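Local coordinates for photosystem II assembly protein Ycf48 (Thermosynechococcus elongatus, PDB 5OJ5) that binds the C-terminal prepropeptide of D1 and probably acts in early photosystem II assembly and in replacement of photodamaged D1, at residues L273-A276 with E282-L285; N268-L273 with A289-C294; I164-D169 with W209-T214; E156-V161 with R186-S191. All blocks are in the same frame, centred on the assembly; numbering follows the deposited sequence. Where two conformers were deposited one is given.

Contact 1 (L273-A276 with E282-L285); sequences LDLA and EVWL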
loop_
_atom_site.group_PDB
_atom_site.type_symbol
_atom_site.label_atom_id
_atom_site.label_comp_id
_atom_site.label_asym_id
_atom_site.label_seq_id
_atom_site.Cartn_x
_atom_site.Cartn_y
_atom_site.Cartn_z
ATOM N N LEU A 273 -6.264 -6.210 -7.073
ATOM C CA LEU A 273 -5.900 -5.953 -5.689
ATOM C C LEU A 273 -5.353 -4.560 -5.494
ATOM O O LEU A 273 -5.567 -3.983 -4.437
ATOM C CB LEU A 273 -4.908 -7.013 -5.228
ATOM C CG LEU A 273 -5.491 -8.436 -5.236
ATOM C CD1 LEU A 273 -4.422 -9.492 -5.142
ATOM C CD2 LEU A 273 -6.515 -8.575 -4.131
ATOM N N ASP A 274 -4.581 -4.014 -6.448
ATOM C CA ASP A 274 -4.005 -2.689 -6.281
ATOM C C ASP A 274 -3.788 -2.051 -7.640
ATOM O O ASP A 274 -3.693 -2.739 -8.669
ATOM C CB ASP A 274 -2.674 -2.749 -5.517
ATOM C CG ASP A 274 -2.291 -1.430 -4.895
ATOM O OD1 ASP A 274 -3.186 -0.564 -4.716
ATOM O OD2 ASP A 274 -1.130 -1.294 -4.472
ATOM N N LEU A 275 -3.720 -0.722 -7.618
ATOM C CA LEU A 275 -3.549 0.094 -8.814
ATOM C C LEU A 275 -2.567 1.193 -8.430
ATOM O O LEU A 275 -2.731 1.818 -7.367
ATOM C CB LEU A 275 -4.914 0.694 -9.206
ATOM C CG LEU A 275 -4.971 1.524 -10.485
ATOM C CD1 LEU A 275 -6.388 1.531 -11.012
ATOM C CD2 LEU A 275 -4.546 2.942 -10.254
ATOM N N ALA A 276 -1.546 1.429 -9.240
ATOM C CA ALA A 276 -0.618 2.508 -8.949
ATOM C C ALA A 276 -0.050 3.093 -10.216
ATOM O O ALA A 276 0.152 2.387 -11.208
ATOM C CB ALA A 276 0.535 2.033 -8.048
ATOM N N GLU A 282 1.080 6.329 -17.129
ATOM C CA GLU A 282 1.355 4.900 -17.083
ATOM C C GLU A 282 0.890 4.331 -15.757
ATOM O O GLU A 282 1.418 4.685 -14.687
ATOM C CB GLU A 282 2.831 4.597 -17.349
ATOM C CG GLU A 282 3.044 3.125 -17.435
ATOM C CD GLU A 282 4.493 2.764 -17.653
ATOM O OE1 GLU A 282 5.098 3.278 -18.620
ATOM O OE2 GLU A 282 5.058 1.980 -16.863
ATOM N N VAL A 283 -0.081 3.441 -15.839
ATOM C CA VAL A 283 -0.762 2.880 -14.682
ATOM C C VAL A 283 -0.564 1.380 -14.689
ATOM O O VAL A 283 -0.628 0.746 -15.739
ATOM C CB VAL A 283 -2.277 3.157 -14.740
ATOM C CG1 VAL A 283 -2.863 2.985 -13.334
ATOM C CG2 VAL A 283 -2.585 4.550 -15.319
ATOM N N TRP A 284 -0.321 0.806 -13.508
ATOM C CA TRP A 284 -0.198 -0.628 -13.323
ATOM C C TRP A 284 -1.336 -1.116 -12.437
ATOM O O TRP A 284 -1.757 -0.445 -11.489
ATOM C CB TRP A 284 1.169 -0.971 -12.741
ATOM C CG TRP A 284 2.265 -0.781 -13.737
ATOM C CD1 TRP A 284 2.904 0.391 -14.036
ATOM C CD2 TRP A 284 2.762 -1.776 -14.644
ATOM N NE1 TRP A 284 3.814 0.158 -15.063
ATOM C CE2 TRP A 284 3.740 -1.157 -15.441
ATOM C CE3 TRP A 284 2.479 -3.140 -14.827
ATOM C CZ2 TRP A 284 4.459 -1.854 -16.422
ATOM C CZ3 TRP A 284 3.166 -3.827 -15.827
ATOM C CH2 TRP A 284 4.164 -3.181 -16.592
ATOM N N LEU A 285 -1.808 -2.328 -12.731
ATOM C CA LEU A 285 -2.946 -2.929 -12.072
ATOM C C LEU A 285 -2.576 -4.364 -11.768
ATOM O O LEU A 285 -2.287 -5.139 -12.679
ATOM C CB LEU A 285 -4.173 -2.818 -12.994
ATOM C CG LEU A 285 -5.475 -3.386 -12.489
ATOM C CD1 LEU A 285 -5.993 -2.644 -11.268
ATOM C CD2 LEU A 285 -6.504 -3.294 -13.605
#

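Contact 2 (N268-L273 with A289-C294); sequences NSVGFL and AGALLC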
loop_
_atom_site.group_PDB
_atom_site.type_symbol
_atom_site.label_atom_id
_atom_site.label_comp_id
_atom_site.label_asym_id
_atom_site.label_seq_id
_atom_site.Cartn_x
_atom_site.Cartn_y
_atom_site.Cartn_z
ATOM N N ASN A 268 -14.753 -11.384 -15.686
ATOM C CA ASN A 268 -15.081 -11.242 -14.273
ATOM C C ASN A 268 -14.313 -12.204 -13.380
ATOM O O ASN A 268 -14.427 -12.107 -12.155
ATOM C CB ASN A 268 -16.584 -11.485 -14.053
ATOM C CG ASN A 268 -17.454 -10.566 -14.884
ATOM O OD1 ASN A 268 -17.571 -9.374 -14.597
ATOM N ND2 ASN A 268 -18.083 -11.120 -15.916
ATOM N N SER A 269 -13.561 -13.141 -13.956
ATOM C CA SER A 269 -12.989 -14.223 -13.168
ATOM C C SER A 269 -11.792 -13.796 -12.338
ATOM O O SER A 269 -11.493 -14.448 -11.328
ATOM C CB SER A 269 -12.604 -15.402 -14.072
ATOM O OG SER A 269 -12.086 -14.939 -15.315
ATOM N N VAL A 270 -11.100 -12.723 -12.719
ATOM C CA VAL A 270 -9.852 -12.357 -12.068
ATOM C C VAL A 270 -10.045 -11.053 -11.315
ATOM O O VAL A 270 -10.397 -10.022 -11.893
ATOM C CB VAL A 270 -8.675 -12.299 -13.048
ATOM C CG1 VAL A 270 -8.917 -11.257 -14.003
ATOM C CG2 VAL A 270 -7.391 -11.966 -12.306
ATOM N N GLY A 271 -9.772 -11.086 -10.045
ATOM C CA GLY A 271 -9.912 -9.928 -9.226
ATOM C C GLY A 271 -8.627 -9.135 -9.201
ATOM O O GLY A 271 -7.510 -9.666 -9.267
ATOM N N PHE A 272 -8.794 -7.833 -9.064
ATOM C CA PHE A 272 -7.646 -6.961 -8.901
ATOM C C PHE A 272 -7.496 -6.557 -7.445
ATOM O O PHE A 272 -8.462 -6.509 -6.684
ATOM C CB PHE A 272 -7.730 -5.715 -9.795
ATOM C CG PHE A 272 -7.787 -6.091 -11.228
ATOM C CD1 PHE A 272 -8.944 -5.866 -12.003
ATOM C CD2 PHE A 272 -6.717 -6.723 -11.813
ATOM C CE1 PHE A 272 -9.001 -6.232 -13.362
ATOM C CE2 PHE A 272 -6.760 -7.109 -13.176
ATOM C CZ PHE A 272 -7.908 -6.864 -13.922
ATOM N N LEU A 273 -6.264 -6.210 -7.073
ATOM C CA LEU A 273 -5.900 -5.953 -5.689
ATOM C C LEU A 273 -5.353 -4.560 -5.494
ATOM O O LEU A 273 -5.567 -3.983 -4.437
ATOM C CB LEU A 273 -4.908 -7.013 -5.228
ATOM C CG LEU A 273 -5.491 -8.436 -5.236
ATOM C CD1 LEU A 273 -4.422 -9.492 -5.142
ATOM C CD2 LEU A 273 -6.515 -8.575 -4.131
ATOM N N ALA A 289 -3.357 -14.367 -8.916
ATOM C CA ALA A 289 -2.890 -15.447 -9.793
ATOM C C ALA A 289 -2.055 -14.920 -10.974
ATOM O O ALA A 289 -2.281 -15.257 -12.137
ATOM C CB ALA A 289 -4.062 -16.317 -10.257
ATOM N N GLY A 290 -1.071 -14.082 -10.663
ATOM C CA GLY A 290 -0.155 -13.638 -11.682
ATOM C C GLY A 290 -0.653 -12.527 -12.581
ATOM O O GLY A 290 0.043 -12.191 -13.538
ATOM N N ALA A 291 -1.818 -11.949 -12.305
ATOM C CA ALA A 291 -2.373 -10.910 -13.158
ATOM C C ALA A 291 -1.674 -9.575 -12.929
ATOM O O ALA A 291 -1.648 -9.050 -11.807
ATOM C CB ALA A 291 -3.876 -10.767 -12.891
ATOM N N LEU A 292 -1.144 -9.001 -14.007
ATOM C CA LEU A 292 -0.494 -7.704 -13.938
ATOM C C LEU A 292 -0.690 -7.027 -15.277
ATOM O O LEU A 292 -0.256 -7.570 -16.305
ATOM C CB LEU A 292 0.984 -7.841 -13.593
ATOM C CG LEU A 292 1.736 -6.507 -13.403
ATOM C CD1 LEU A 292 1.172 -5.703 -12.238
ATOM C CD2 LEU A 292 3.225 -6.756 -13.172
ATOM N N LEU A 293 -1.318 -5.852 -15.273
ATOM C CA LEU A 293 -1.659 -5.128 -16.474
ATOM C C LEU A 293 -1.071 -3.723 -16.404
ATOM O O LEU A 293 -0.858 -3.163 -15.322
ATOM C CB LEU A 293 -3.170 -5.005 -16.631
ATOM C CG LEU A 293 -4.014 -6.289 -16.494
ATOM C CD1 LEU A 293 -5.491 -5.953 -16.838
ATOM C CD2 LEU A 293 -3.523 -7.484 -17.182
ATOM N N CYS A 294 -0.859 -3.145 -17.592
ATOM C CA CYS A 294 -0.370 -1.796 -17.732
ATOM C C CYS A 294 -1.225 -1.033 -18.726
ATOM O O CYS A 294 -1.540 -1.538 -19.805
ATOM C CB CYS A 294 1.086 -1.788 -18.179
ATOM S SG CYS A 294 1.807 -0.196 -18.477
#

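Contact 3 (I164-D169 with W209-T214); sequences IYRTKD and WEPGQT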
loop_
_atom_site.group_PDB
_atom_site.type_symbol
_atom_site.label_atom_id
_atom_site.label_comp_id
_atom_site.label_asym_id
_atom_site.label_seq_id
_atom_site.Cartn_x
_atom_site.Cartn_y
_atom_site.Cartn_z
ATOM N N ILE A 164 -7.520 8.520 14.020
ATOM C CA ILE A 164 -6.386 9.212 13.420
ATOM C C ILE A 164 -5.710 10.059 14.490
ATOM O O ILE A 164 -6.377 10.837 15.181
ATOM C CB ILE A 164 -6.822 10.114 12.249
ATOM C CG1 ILE A 164 -7.606 9.314 11.215
ATOM C CG2 ILE A 164 -5.600 10.824 11.651
ATOM C CD1 ILE A 164 -8.070 10.141 10.013
ATOM N N TYR A 165 -4.395 9.914 14.615
ATOM C CA TYR A 165 -3.580 10.614 15.600
ATOM C C TYR A 165 -2.355 11.222 14.930
ATOM O O TYR A 165 -1.851 10.702 13.935
ATOM C CB TYR A 165 -3.089 9.647 16.675
ATOM C CG TYR A 165 -4.222 9.057 17.442
ATOM C CD1 TYR A 165 -4.645 9.622 18.633
ATOM C CD2 TYR A 165 -4.899 7.931 16.947
ATOM C CE1 TYR A 165 -5.744 9.109 19.303
ATOM C CE2 TYR A 165 -5.967 7.403 17.603
ATOM C CZ TYR A 165 -6.391 8.014 18.773
ATOM O OH TYR A 165 -7.457 7.465 19.416
ATOM N N ARG A 166 -1.841 12.291 15.523
ATOM C CA ARG A 166 -0.606 12.894 15.058
ATOM C C ARG A 166 0.319 13.156 16.237
ATOM O O ARG A 166 -0.121 13.523 17.321
ATOM C CB ARG A 166 -0.880 14.220 14.305
ATOM C CG ARG A 166 0.275 14.859 13.541
ATOM C CD ARG A 166 -0.161 16.155 12.806
ATOM N NE ARG A 166 -0.894 15.880 11.555
ATOM C CZ ARG A 166 -2.070 16.408 11.241
ATOM N NH1 ARG A 166 -2.673 17.222 12.103
ATOM N NH2 ARG A 166 -2.653 16.112 10.080
ATOM N N THR A 167 1.609 12.957 16.034
ATOM C CA THR A 167 2.641 13.374 16.973
ATOM C C THR A 167 3.503 14.428 16.303
ATOM O O THR A 167 3.741 14.391 15.087
ATOM C CB THR A 167 3.529 12.187 17.450
ATOM O OG1 THR A 167 4.395 12.614 18.504
ATOM C CG2 THR A 167 4.384 11.611 16.332
ATOM N N LYS A 168 4.020 15.329 17.141
ATOM C CA LYS A 168 5.017 16.311 16.725
ATOM C C LYS A 168 6.276 16.175 17.555
ATOM O O LYS A 168 7.198 16.982 17.381
ATOM C CB LYS A 168 4.445 17.712 16.841
ATOM C CG LYS A 168 3.260 17.946 15.955
ATOM C CD LYS A 168 2.664 19.347 16.219
ATOM C CE LYS A 168 1.457 19.639 15.378
ATOM N NZ LYS A 168 0.885 20.977 15.743
ATOM N N ASP A 169 6.327 15.230 18.495
ATOM C CA ASP A 169 7.452 15.138 19.424
ATOM C C ASP A 169 7.982 13.712 19.471
ATOM O O ASP A 169 8.277 13.154 20.539
ATOM C CB ASP A 169 7.123 15.685 20.810
ATOM C CG ASP A 169 5.987 14.953 21.531
ATOM O OD1 ASP A 169 5.353 14.046 20.974
ATOM O OD2 ASP A 169 5.741 15.332 22.703
ATOM N N TRP A 209 -11.414 11.344 4.452
ATOM C CA TRP A 209 -11.063 12.289 5.512
ATOM C C TRP A 209 -9.986 13.207 4.996
ATOM O O TRP A 209 -9.082 12.771 4.300
ATOM C CB TRP A 209 -10.563 11.553 6.764
ATOM C CG TRP A 209 -10.143 12.521 7.855
ATOM C CD1 TRP A 209 -10.948 13.115 8.755
ATOM C CD2 TRP A 209 -8.814 13.021 8.086
ATOM N NE1 TRP A 209 -10.189 13.948 9.575
ATOM C CE2 TRP A 209 -8.881 13.878 9.190
ATOM C CE3 TRP A 209 -7.583 12.791 7.480
ATOM C CZ2 TRP A 209 -7.745 14.536 9.697
ATOM C CZ3 TRP A 209 -6.461 13.441 7.984
ATOM C CH2 TRP A 209 -6.564 14.279 9.079
ATOM N N GLU A 210 -10.053 14.474 5.385
ATOM C CA GLU A 210 -8.949 15.389 5.141
ATOM C C GLU A 210 -8.733 16.226 6.379
ATOM O O GLU A 210 -9.653 16.431 7.169
ATOM C CB GLU A 210 -9.168 16.312 3.946
ATOM C CG GLU A 210 -10.333 17.166 4.039
ATOM C CD GLU A 210 -10.398 18.060 2.815
ATOM O OE1 GLU A 210 -9.496 18.912 2.614
ATOM O OE2 GLU A 210 -11.336 17.872 2.032
ATOM N N PRO A 211 -7.515 16.761 6.548
ATOM C CA PRO A 211 -7.195 17.583 7.713
ATOM C C PRO A 211 -8.232 18.665 7.889
ATOM O O PRO A 211 -8.673 19.297 6.915
ATOM C CB PRO A 211 -5.833 18.169 7.350
ATOM C CG PRO A 211 -5.205 17.093 6.552
ATOM C CD PRO A 211 -6.318 16.433 5.766
ATOM N N GLY A 212 -8.607 18.886 9.141
ATOM C CA GLY A 212 -9.630 19.815 9.479
ATOM C C GLY A 212 -10.961 19.171 9.759
ATOM O O GLY A 212 -11.755 19.715 10.521
ATOM N N GLN A 213 -11.224 18.016 9.149
ATOM C CA GLN A 213 -12.471 17.313 9.398
ATOM C C GLN A 213 -12.382 16.622 10.756
ATOM O O GLN A 213 -11.329 16.096 11.133
ATOM C CB GLN A 213 -12.651 16.232 8.333
ATOM C CG GLN A 213 -13.590 16.457 7.187
ATOM C CD GLN A 213 -13.489 15.248 6.197
ATOM O OE1 GLN A 213 -12.729 15.316 5.272
ATOM N NE2 GLN A 213 -14.241 14.128 6.430
ATOM N N THR A 214 -13.489 16.573 11.479
ATOM C CA THR A 214 -13.439 15.876 12.757
ATOM C C THR A 214 -13.912 14.433 12.701
ATOM O O THR A 214 -13.827 13.741 13.713
ATOM C CB THR A 214 -14.206 16.624 13.841
ATOM O OG1 THR A 214 -15.592 16.671 13.487
ATOM C CG2 THR A 214 -13.665 18.014 14.005
#

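Contact 4 (E156-V161 with R186-S191); sequences EMITNV and RNLNRS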
loop_
_atom_site.group_PDB
_atom_site.type_symbol
_atom_site.label_atom_id
_atom_site.label_comp_id
_atom_site.label_asym_id
_atom_site.label_seq_id
_atom_site.Cartn_x
_atom_site.Cartn_y
_atom_site.Cartn_z
ATOM N N GLU A 156 1.943 10.755 11.461
ATOM C CA GLU A 156 0.521 10.483 11.628
ATOM C C GLU A 156 0.265 9.001 11.591
ATOM O O GLU A 156 0.910 8.269 10.864
ATOM C CB GLU A 156 -0.278 11.176 10.624
ATOM C CG GLU A 156 0.018 11.066 9.276
ATOM C CD GLU A 156 -0.674 12.188 8.492
ATOM O OE1 GLU A 156 -1.198 11.886 7.420
ATOM O OE2 GLU A 156 -0.752 13.370 8.936
ATOM N N MET A 157 -0.691 8.574 12.407
ATOM C CA MET A 157 -1.044 7.173 12.561
ATOM C C MET A 157 -2.551 6.996 12.419
ATOM O O MET A 157 -3.332 7.807 12.929
ATOM C CB MET A 157 -0.589 6.711 13.980
ATOM C CG MET A 157 -0.998 5.264 14.273
ATOM S SD MET A 157 -0.338 4.543 15.747
ATOM C CE MET A 157 -0.865 5.723 17.006
ATOM N N ILE A 158 -2.947 5.931 11.746
ATOM C CA ILE A 158 -4.358 5.573 11.634
ATOM C C ILE A 158 -4.511 4.160 12.158
ATOM O O ILE A 158 -3.724 3.265 11.798
ATOM C CB ILE A 158 -4.880 5.686 10.184
ATOM C CG1 ILE A 158 -4.622 7.115 9.710
ATOM C CG2 ILE A 158 -6.383 5.371 10.144
ATOM C CD1 ILE A 158 -5.349 7.496 8.431
ATOM N N THR A 159 -5.551 3.936 12.976
ATOM C CA THR A 159 -5.827 2.585 13.455
ATOM C C THR A 159 -6.678 1.813 12.482
ATOM O O THR A 159 -7.222 2.352 11.526
ATOM C CB THR A 159 -6.473 2.580 14.844
ATOM O OG1 THR A 159 -7.839 2.961 14.715
ATOM C CG2 THR A 159 -5.732 3.492 15.836
ATOM N N ASN A 160 -6.836 0.511 12.769
ATOM C CA ASN A 160 -7.612 -0.357 11.896
ATOM C C ASN A 160 -9.082 0.029 11.801
ATOM O O ASN A 160 -9.739 -0.397 10.839
ATOM C CB ASN A 160 -7.446 -1.822 12.279
ATOM C CG ASN A 160 -7.991 -2.140 13.574
ATOM O OD1 ASN A 160 -8.068 -1.334 14.461
ATOM N ND2 ASN A 160 -8.382 -3.395 13.727
ATOM N N VAL A 161 -9.591 0.829 12.741
ATOM C CA VAL A 161 -10.950 1.304 12.725
ATOM C C VAL A 161 -11.015 2.799 12.451
ATOM O O VAL A 161 -12.049 3.445 12.675
ATOM C CB VAL A 161 -11.731 0.916 13.984
ATOM C CG1 VAL A 161 -11.874 -0.617 14.035
ATOM C CG2 VAL A 161 -11.093 1.472 15.239
ATOM N N ARG A 186 -11.442 -2.214 5.013
ATOM C CA ARG A 186 -10.969 -3.197 4.057
ATOM C C ARG A 186 -9.674 -2.749 3.366
ATOM O O ARG A 186 -8.837 -3.575 2.992
ATOM C CB ARG A 186 -12.075 -3.421 2.999
ATOM C CG ARG A 186 -11.807 -4.536 2.040
ATOM C CD ARG A 186 -12.959 -4.672 1.098
ATOM N NE ARG A 186 -12.945 -5.931 0.388
ATOM C CZ ARG A 186 -13.636 -7.033 0.696
ATOM N NH1 ARG A 186 -14.459 -7.136 1.749
ATOM N NH2 ARG A 186 -13.484 -8.095 -0.089
ATOM N N ASN A 187 -9.496 -1.451 3.179
ATOM C CA ASN A 187 -8.327 -0.888 2.522
ATOM C C ASN A 187 -8.296 0.582 2.892
ATOM O O ASN A 187 -9.332 1.167 3.228
ATOM C CB ASN A 187 -8.347 -1.102 0.993
ATOM C CG ASN A 187 -7.570 -2.323 0.562
ATOM O OD1 ASN A 187 -6.435 -2.520 0.992
ATOM N ND2 ASN A 187 -8.140 -3.127 -0.327
ATOM N N LEU A 188 -7.098 1.166 2.814
ATOM C CA LEU A 188 -6.838 2.540 3.206
ATOM C C LEU A 188 -5.727 3.072 2.325
ATOM O O LEU A 188 -4.693 2.419 2.194
ATOM C CB LEU A 188 -6.390 2.556 4.678
ATOM C CG LEU A 188 -5.950 3.888 5.257
ATOM C CD1 LEU A 188 -7.076 4.902 5.299
ATOM C CD2 LEU A 188 -5.360 3.690 6.653
ATOM N N ASN A 189 -5.907 4.260 1.759
ATOM C CA ASN A 189 -4.848 4.892 0.961
ATOM C C ASN A 189 -4.806 6.374 1.268
ATOM O O ASN A 189 -5.805 6.980 1.679
ATOM C CB ASN A 189 -5.028 4.629 -0.540
ATOM C CG ASN A 189 -4.372 3.341 -0.961
ATOM O OD1 ASN A 189 -3.178 3.157 -0.707
ATOM N ND2 ASN A 189 -5.122 2.431 -1.547
ATOM N N ARG A 190 -3.646 6.972 1.030
ATOM C CA ARG A 190 -3.335 8.354 1.358
ATOM C C ARG A 190 -3.001 9.154 0.100
ATOM O O ARG A 190 -2.382 8.622 -0.831
ATOM C CB ARG A 190 -2.120 8.371 2.309
ATOM C CG ARG A 190 -1.847 9.738 2.898
ATOM C CD ARG A 190 -0.612 9.674 3.789
ATOM N NE ARG A 190 -0.457 10.840 4.650
ATOM C CZ ARG A 190 0.202 11.949 4.311
ATOM N NH1 ARG A 190 0.758 12.072 3.107
ATOM N NH2 ARG A 190 0.266 12.948 5.184
ATOM N N SER A 191 -3.399 10.419 0.066
ATOM C CA SER A 191 -3.055 11.306 -1.046
ATOM C C SER A 191 -1.792 12.117 -0.693
ATOM O O SER A 191 -1.398 12.242 0.466
ATOM C CB SER A 191 -4.204 12.235 -1.360
ATOM O OG SER A 191 -4.136 13.369 -0.523
#

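Contact 1 (L273-A276 with E282-L285)
The shortest polar bond between the two strands joins Trp284 N to Ala276 O, 2.8 Å long and nearly straight at 174°. Its partner, Ala276 N to Trp284 O (2.9 Å), completes an antiparallel hydrogen-bonded pair. Trp284 O takes a second, softer contact, since Leu275 CA approaches it to 3.3 Å as a CA-H...O donor; a like contact joins Leu285 CA to Asp274 O.

Leu275 and Leu285 form the neighbouring non-hydrogen-bonded pair and project from the same face of the sheet. With CG anti to its backbone N (chi1 -177°), Leu275 brings CD2 to 3.5 Å from Val283 CG1, the two side chains crossing obliquely. Leu285 CD1 meets Leu275 CB at 4.1 Å and lies 3.5 Å from Asp274 O. This face packs on Trp239 and Ile241. Ala276 and Trp284 occupy the other face, covered by Ile318. The indole leads away from the partner strand; its NE1 donates to Glu282 OE2 (2.8 Å), which Arg278 also holds in a salt bridge.

Further along, Leu273 and Asp274 both face Ala286 in a classic beta bulge, and Asp274 OD2 accepts from Ile318 N. Strands 272-277 and 283-287 form a beta hairpin, the first two strands of a four-stranded antiparallel blade of the seven-bladed beta-propeller.

Contact 2 (N268-L273 with A289-C294)
Phe272 and Leu293 meet at the closely packed end of this contact, Leu293 CD1 lying 3.9 Å from Phe272 CZ and 4.0 Å from Phe272 CE2. The side chains cross at about a right angle, and the methyl reaches the ring obliquely at its far end. Phe272 sets CG opposite its carbonyl carbon (chi1 -60°), which carries the ring tip nearer to strand 292-295 than the direction of its CB suggests. Both residues are buried: Phe272 also rests on Leu285 of the intervening strand, while Leu293 is backed by Pro264 and Trp302. Within its own segment, Val270 O sits 4.3 Å above one face of the Phe272 ring, offset toward the rim.

The second touch lies nearer the solvent side, where Val270 is partly exposed although Ala291 is buried. Val270 places CG2 anti to its backbone N, with CG1 between N and the carbonyl carbon (chi1 64°). A single methyl pair, Val270 CG2 and Ala291 CB at 3.8 Å, makes this touch.

Beyond it the two chains diverge toward solvent. Asn268 and Ser269 are exposed, Asn268 OD1 being bound by Lys246 NZ; Ala289 is also exposed, and its backbone N-H donates to Asn314 OD1. No hydrogen bond crosses the contact, because strand 283-287 lies between the two segments. Val270 and Ala291 join the loops leading into the outer two strands, while Phe272 and Leu293 reach past the middle strand to link the first and third strands of one propeller blade.

Contact 3 (I164-D169 with W209-T214)
The Arg-rich patch contributes Trp209 and the loop that follows it, which lie against strand 164-167, the third strand of the preceding propeller blade. Ile164 supplies the main touch: its CD1 sits over one face of the indole, 3.5 Å from Trp209 CD2 and 3.8 Å from the centroid of the six-membered ring, 22° off the ring normal, a CH-pi contact. The isoleucine reaches there with CG1 opposite its carbonyl carbon and CD1 extended (chi2 -180°).

On the opposite face lies Pro211 N, 3.6 Å above the plane, so the indole is sandwiched between strand and loop. A type II turn from Glu210 to Gln213 folds this loop back, closed by Gln213 N to Glu210 O (3.0 Å). Trp209 NE1 then donates to Gln213 O at 2.9 Å, approaching from above the carbonyl plane.

Arg166 comes to the ring edge, with NH2 4.4 Å from Trp209 CH2, and Pro211 CG lies at the edge of its guanidinium. Glu156 gives Arg166 a long, weak ion pair. With the indole N-H satisfied inside its own loop and the arginine at an edge rather than over a face, the blades are held together here mainly by apolar contact.

Contact 4 (E156-V161 with R186-S191)
A salt bridge comes first: Arg190 grips Glu156 side-on with two nitrogens, both aimed at one carboxylate oxygen. Its NH2 donates to Glu156 OE1 at 2.9 Å and its NE to the same OE1 at 3.1 Å. The oxygen lies in the guanidinium plane, yet the carboxylate is turned by 62° against it, and both donors arrive from the same face of the carboxylate. The side chains come from opposite directions. Arg190 is extended, whereas Glu156 takes the tighter first torsion, CG lying between N and the carbonyl carbon (chi1 52°). Tyr196 OH is hydrogen-bonded to both Glu156 OE1 and Arg190 NE, so this oxygen has three polar partners.

These bonds bridge two successive propeller blades, from the second strand of one, 154-159, to the first strand of the next, 187-190.

Apolar contact takes over two residues along each strand. Leu188, with CG anti to its backbone N (chi1 175°), directs CD2 at the branched side of Ile158, 4.0 Å from CG2 and 4.1 Å from CB of Ile158. Tyr196 touches both residues, and Leu146 also packs on Leu188.

How the contacts relate
From the N terminus, contact 4 opens at 156-161 and contact 3 at 164-169, on neighbouring strands of one blade. Contact 4 closes at 186-191 and contact 3 at 209-214, so the two cross, tying that blade to the next at two levels about 12 Å apart between centres. A backbone hydrogen bond from Met157 N to Tyr165 O (2.9 Å) joins them within the sheet. Later in the chain, contacts 1 and 2 both start on strand 272-277 and share Leu273. Contact 1 closes the short hairpin at 282-285, within the longer span that contact 2 completes at 289-294. This pair organises a single blade, across the chain's centre from contacts 3 and 4.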